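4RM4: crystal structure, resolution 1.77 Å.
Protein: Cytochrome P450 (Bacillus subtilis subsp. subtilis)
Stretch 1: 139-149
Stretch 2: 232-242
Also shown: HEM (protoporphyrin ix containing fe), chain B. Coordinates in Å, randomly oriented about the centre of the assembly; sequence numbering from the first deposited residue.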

# COMPACT_ATOMS: atom_id res chain seq x y z
N LEU A 139 1.81 -2.25 13.29
CA LEU A 139 1.47 -3.62 12.89
C LEU A 139 2.20 -4.12 11.63
O LEU A 139 2.82 -5.18 11.67
N PRO A 140 2.15 -3.35 10.52
CA PRO A 140 2.77 -3.90 9.30
C PRO A 140 4.29 -4.02 9.39
O PRO A 140 4.89 -4.89 8.75
N VAL A 141 4.90 -3.12 10.15
CA VAL A 141 6.34 -3.15 10.36
C VAL A 141 6.77 -4.40 11.11
O VAL A 141 7.74 -5.06 10.72
N ILE A 142 6.06 -4.72 12.19
CA ILE A 142 6.36 -5.92 12.95
C ILE A 142 6.16 -7.15 12.08
O ILE A 142 6.99 -8.06 12.08
N VAL A 143 5.06 -7.17 11.34
CA VAL A 143 4.78 -8.31 10.48
C VAL A 143 5.87 -8.54 9.44
O VAL A 143 6.34 -9.66 9.27
N ILE A 144 6.28 -7.48 8.74
CA ILE A 144 7.24 -7.64 7.65
C ILE A 144 8.63 -7.98 8.19
O ILE A 144 9.42 -8.69 7.55
N SER A 145 8.95 -7.46 9.37
CA SER A 145 10.26 -7.78 9.93
C SER A 145 10.34 -9.28 10.20
O SER A 145 11.35 -9.91 9.92
N GLU A 146 9.27 -9.85 10.74
CA GLU A 146 9.24 -11.29 11.03
C GLU A 146 9.19 -12.11 9.75
O GLU A 146 9.79 -13.19 9.65
N LEU A 147 8.47 -11.60 8.76
CA LEU A 147 8.42 -12.26 7.47
C LEU A 147 9.74 -12.13 6.70
O LEU A 147 10.02 -12.94 5.82
N LEU A 148 10.53 -11.11 7.03
CA LEU A 148 11.86 -10.95 6.42
C LEU A 148 12.97 -11.57 7.25
O LEU A 148 14.16 -11.39 6.95
N GLY A 149 12.60 -12.27 8.32
CA GLY A 149 13.56 -12.99 9.13
C GLY A 149 14.49 -12.09 9.93
O GLY A 149 15.60 -12.48 10.28
N PHE A 232 14.98 -5.77 -3.63
CA PHE A 232 13.63 -6.34 -3.47
C PHE A 232 13.14 -6.30 -2.00
O PHE A 232 11.99 -5.94 -1.73
N CYS A 233 14.00 -6.67 -1.05
CA CYS A 233 13.61 -6.60 0.36
C CYS A 233 13.27 -5.18 0.81
O CYS A 233 12.26 -4.96 1.49
N THR A 234 14.09 -4.23 0.41
CA THR A 234 13.83 -2.83 0.72
C THR A 234 12.48 -2.37 0.13
O THR A 234 11.72 -1.67 0.79
N LEU A 235 12.19 -2.80 -1.10
CA LEU A 235 10.91 -2.45 -1.75
C LEU A 235 9.73 -2.93 -0.92
O LEU A 235 8.70 -2.24 -0.84
N LEU A 236 9.85 -4.10 -0.31
CA LEU A 236 8.76 -4.62 0.50
C LEU A 236 8.37 -3.66 1.62
O LEU A 236 7.20 -3.51 1.94
N LEU A 237 9.36 -3.03 2.25
CA LEU A 237 9.10 -2.01 3.25
C LEU A 237 8.48 -0.78 2.62
O LEU A 237 7.47 -0.26 3.10
N VAL A 238 9.09 -0.31 1.53
CA VAL A 238 8.67 0.92 0.86
C VAL A 238 7.26 0.79 0.31
O VAL A 238 6.43 1.69 0.48
N ALA A 239 6.98 -0.36 -0.30
CA ALA A 239 5.69 -0.60 -0.95
C ALA A 239 4.58 -1.02 0.01
O ALA A 239 3.39 -0.79 -0.26
N GLY A 240 4.97 -1.64 1.12
CA GLY A 240 4.03 -2.35 1.97
C GLY A 240 3.75 -1.78 3.35
O GLY A 240 2.66 -1.98 3.88
N ASN A 241 4.70 -1.08 3.95
CA ASN A 241 4.49 -0.64 5.33
C ASN A 241 3.37 0.40 5.45
O ASN A 241 2.35 0.17 6.12
N GLU A 242 3.58 1.55 4.83
CA GLU A 242 2.69 2.67 5.04
C GLU A 242 1.35 2.42 4.35
O GLU A 242 0.30 2.83 4.84

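How do the two helices meet? They run roughly antiparallel, their N-to-C directions 147° apart, and their axes come within 8.9 Å of each other. The CA pairs P140 with N241, I144 with L237 and L148 with C233 set the register, and P140, I144 and L148, spaced four residues apart, carry most of the first stretch's side of the contact, with V141 adding a smaller part. P140, I144 and L148 all point their CA-to-CB bonds toward the second helix. No hydrogen bond crosses the contact; it is held by close packing over 363 Å² of buried surface.

What does N241, which has the most area covered, do in such a contact? Its CA-to-CB bond points sideways, but with chi1 at -74° (m) and chi2 near 0° the amide end comes nearer the first helix. There OD1 lies 3.6 Å from I144 CG2 and ND2 lies 3.9 Å from V141 CG2, so the polar group packs against aliphatic methyls. The backbone of the same residue is covered too, since P140 CB sits 3.7 Å from N241 O.

How does L148 fill the other end? It is the first residue to leave helical geometry, yet its m, t rotamer (chi1 -81°, chi2 170°) sends both methyls into the second stretch. CD2 lies 3.8 Å from C233 SG and 4.2 Å from L236 CD1, while CD1 lies 3.8 Å from L237 CD2. L237, with chi1 m and chi2 t, starts sideways and brings its end nearer, so that this same CD2 also reaches I144 CG2 at 3.8 Å. One leucine methyl thus links two successive turns of the first stretch.

Where does I144 lead, beyond the helix pair? Its t, p rotamer places CG2 near L237 and N241, while CD1 extends to 4.4 Å from L236 CB and to 3.7 Å from HEM CBC. L236, m and t, points toward the first stretch and also touches the heme, its CD2 being 3.8 Å from HEM CAC. The helix contact therefore continues directly into the heme pocket.

How does the second helix approach the heme itself? G240 brings its CA to 3.3 Å from HEM C2C; a CB on the ideal position there would clash with L236 O, at 2.7 Å. Beside it, A239 O accepts a hydrogen bond of 2.5 Å from the O atom of water 1, and that water O binds HEM FE at 2.4 Å. This bridge ties the helix backbone to the iron of the cytochrome.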

# COMPACT_ATOMS: atom_id res chain seq x y z
CB LEU A 139 -0.05 -3.80 12.77
CG LEU A 139 -0.63 -5.14 12.34
CD1 LEU A 139 0.16 -6.30 12.90
CD2 LEU A 139 -2.09 -5.23 12.78
CB PRO A 140 2.39 -2.87 8.22
CG PRO A 140 1.13 -2.23 8.75
CD PRO A 140 1.36 -2.14 10.24
CB VAL A 141 6.82 -1.91 11.13
CG1 VAL A 141 8.31 -2.03 11.47
CG2 VAL A 141 6.53 -0.65 10.32
CB ILE A 142 5.49 -6.06 14.20
CG1 ILE A 142 5.69 -4.86 15.12
CG2 ILE A 142 5.85 -7.35 14.94
CD1 ILE A 142 4.73 -4.85 16.30
CB VAL A 143 3.41 -8.18 9.78
CG1 VAL A 143 3.24 -9.26 8.72
CG2 VAL A 143 2.28 -8.26 10.81
CB ILE A 144 7.30 -6.39 6.74
CG1 ILE A 144 7.90 -6.76 5.38
CG2 ILE A 144 8.04 -5.25 7.41
CD1 ILE A 144 7.04 -7.76 4.58
CB SER A 145 10.53 -6.98 11.21
OG SER A 145 9.85 -7.54 12.32
CB GLU A 146 8.09 -11.65 11.97
CG GLU A 146 8.19 -11.01 13.35
CD GLU A 146 7.35 -11.71 14.40
OE1 GLU A 146 6.81 -12.80 14.10
OE2 GLU A 146 7.23 -11.18 15.53
CB LEU A 147 7.28 -11.70 6.63
CG LEU A 147 5.97 -12.48 6.69
CD1 LEU A 147 6.20 -13.88 6.15
CD2 LEU A 147 5.43 -12.51 8.12
CB LEU A 148 12.19 -9.48 6.19
CG LEU A 148 11.56 -8.89 4.93
CD1 LEU A 148 11.74 -7.38 4.91
CD2 LEU A 148 12.21 -9.52 3.71
CB PHE A 232 13.56 -7.77 -4.03
CG PHE A 232 12.24 -8.44 -3.78
CD1 PHE A 232 11.12 -8.06 -4.50
CD2 PHE A 232 12.10 -9.39 -2.78
CE1 PHE A 232 9.88 -8.66 -4.25
CE2 PHE A 232 10.86 -10.00 -2.53
CZ PHE A 232 9.76 -9.63 -3.27
CB CYS A 233 14.69 -7.22 1.26
SG CYS A 233 14.88 -9.01 1.00
CB THR A 234 14.97 -1.93 0.25
OG1 THR A 234 16.20 -2.36 0.87
CG2 THR A 234 14.69 -0.50 0.63
CB LEU A 235 10.83 -3.04 -3.16
CG LEU A 235 9.55 -2.75 -3.93
CD1 LEU A 235 9.28 -1.24 -3.97
CD2 LEU A 235 9.63 -3.35 -5.32
CB LEU A 236 9.09 -6.00 1.07
CG LEU A 236 9.34 -7.10 0.03
CD1 LEU A 236 9.47 -8.44 0.76
CD2 LEU A 236 8.24 -7.15 -1.03
CB LEU A 237 10.40 -1.58 3.94
CG LEU A 237 11.34 -2.71 4.32
CD1 LEU A 237 12.51 -2.15 5.15
CD2 LEU A 237 10.62 -3.80 5.07
CB VAL A 238 9.68 1.32 -0.27
CG1 VAL A 238 9.18 2.51 -1.09
CG2 VAL A 238 11.06 1.66 0.34
CB ALA A 239 5.85 -1.65 -2.05
CB ASN A 241 5.77 -0.02 5.91
CG ASN A 241 6.82 -1.06 6.26
OD1 ASN A 241 6.62 -2.25 6.09
ND2 ASN A 241 7.97 -0.59 6.74
CB GLU A 242 3.35 3.97 4.57
CG GLU A 242 2.43 5.18 4.60
CD GLU A 242 3.16 6.51 4.69
OE1 GLU A 242 4.34 6.59 4.27
OE2 GLU A 242 2.55 7.48 5.20
CHA HEM B . 2.82 -2.96 -6.38
CHB HEM B . -0.77 -1.00 -3.80
CHC HEM B . 0.69 -3.48 0.14
CHD HEM B . 4.57 -5.04 -2.30
C1A HEM B . 1.69 -2.24 -6.04
C2A HEM B . 0.85 -1.49 -6.95
C3A HEM B . -0.15 -0.95 -6.24
C4A HEM B . 0.02 -1.35 -4.86
CMA HEM B . -1.29 -0.04 -6.78
CAA HEM B . 1.04 -1.33 -8.48
CBA HEM B . 2.10 -0.29 -8.78
CGA HEM B . 2.11 0.09 -10.24
O1A HEM B . 2.90 1.01 -10.59
O2A HEM B . 1.34 -0.51 -11.04
C1B HEM B . -0.69 -1.54 -2.54
C2B HEM B . -1.69 -1.36 -1.49
C3B HEM B . -1.27 -2.03 -0.41
C4B HEM B . -0.02 -2.68 -0.73
CMB HEM B . -2.97 -0.53 -1.65
CAB HEM B . -1.95 -2.20 0.97
CBB HEM B . -3.26 -1.99 1.11
C1C HEM B . 1.84 -4.14 -0.19
C2C HEM B . 2.58 -5.05 0.66
C3C HEM B . 3.65 -5.47 -0.02
C4C HEM B . 3.62 -4.85 -1.32
CMC HEM B . 2.14 -5.42 2.10
CAC HEM B . 4.79 -6.44 0.39
CBC HEM B . 5.02 -6.84 1.64
C1D HEM B . 4.48 -4.61 -3.61
C2D HEM B . 5.48 -4.85 -4.60
C3D HEM B . 4.94 -4.21 -5.89
C4D HEM B . 3.66 -3.64 -5.53
CMD HEM B . 6.81 -5.62 -4.40
CAD HEM B . 5.63 -4.19 -7.27
CBD HEM B . 5.14 -5.41 -8.06
CGD HEM B . 5.70 -5.39 -9.46
O1D HEM B . 5.65 -6.45 -10.13
O2D HEM B . 6.20 -4.31 -9.87
NA HEM B . 1.16 -2.12 -4.77
NB HEM B . 0.31 -2.34 -2.02
NC HEM B . 2.51 -4.04 -1.40
ND HEM B . 3.43 -3.91 -4.18
FE HEM B . 1.77 -3.22 -3.15
O HOH W 1 2.80 -1.07 -2.65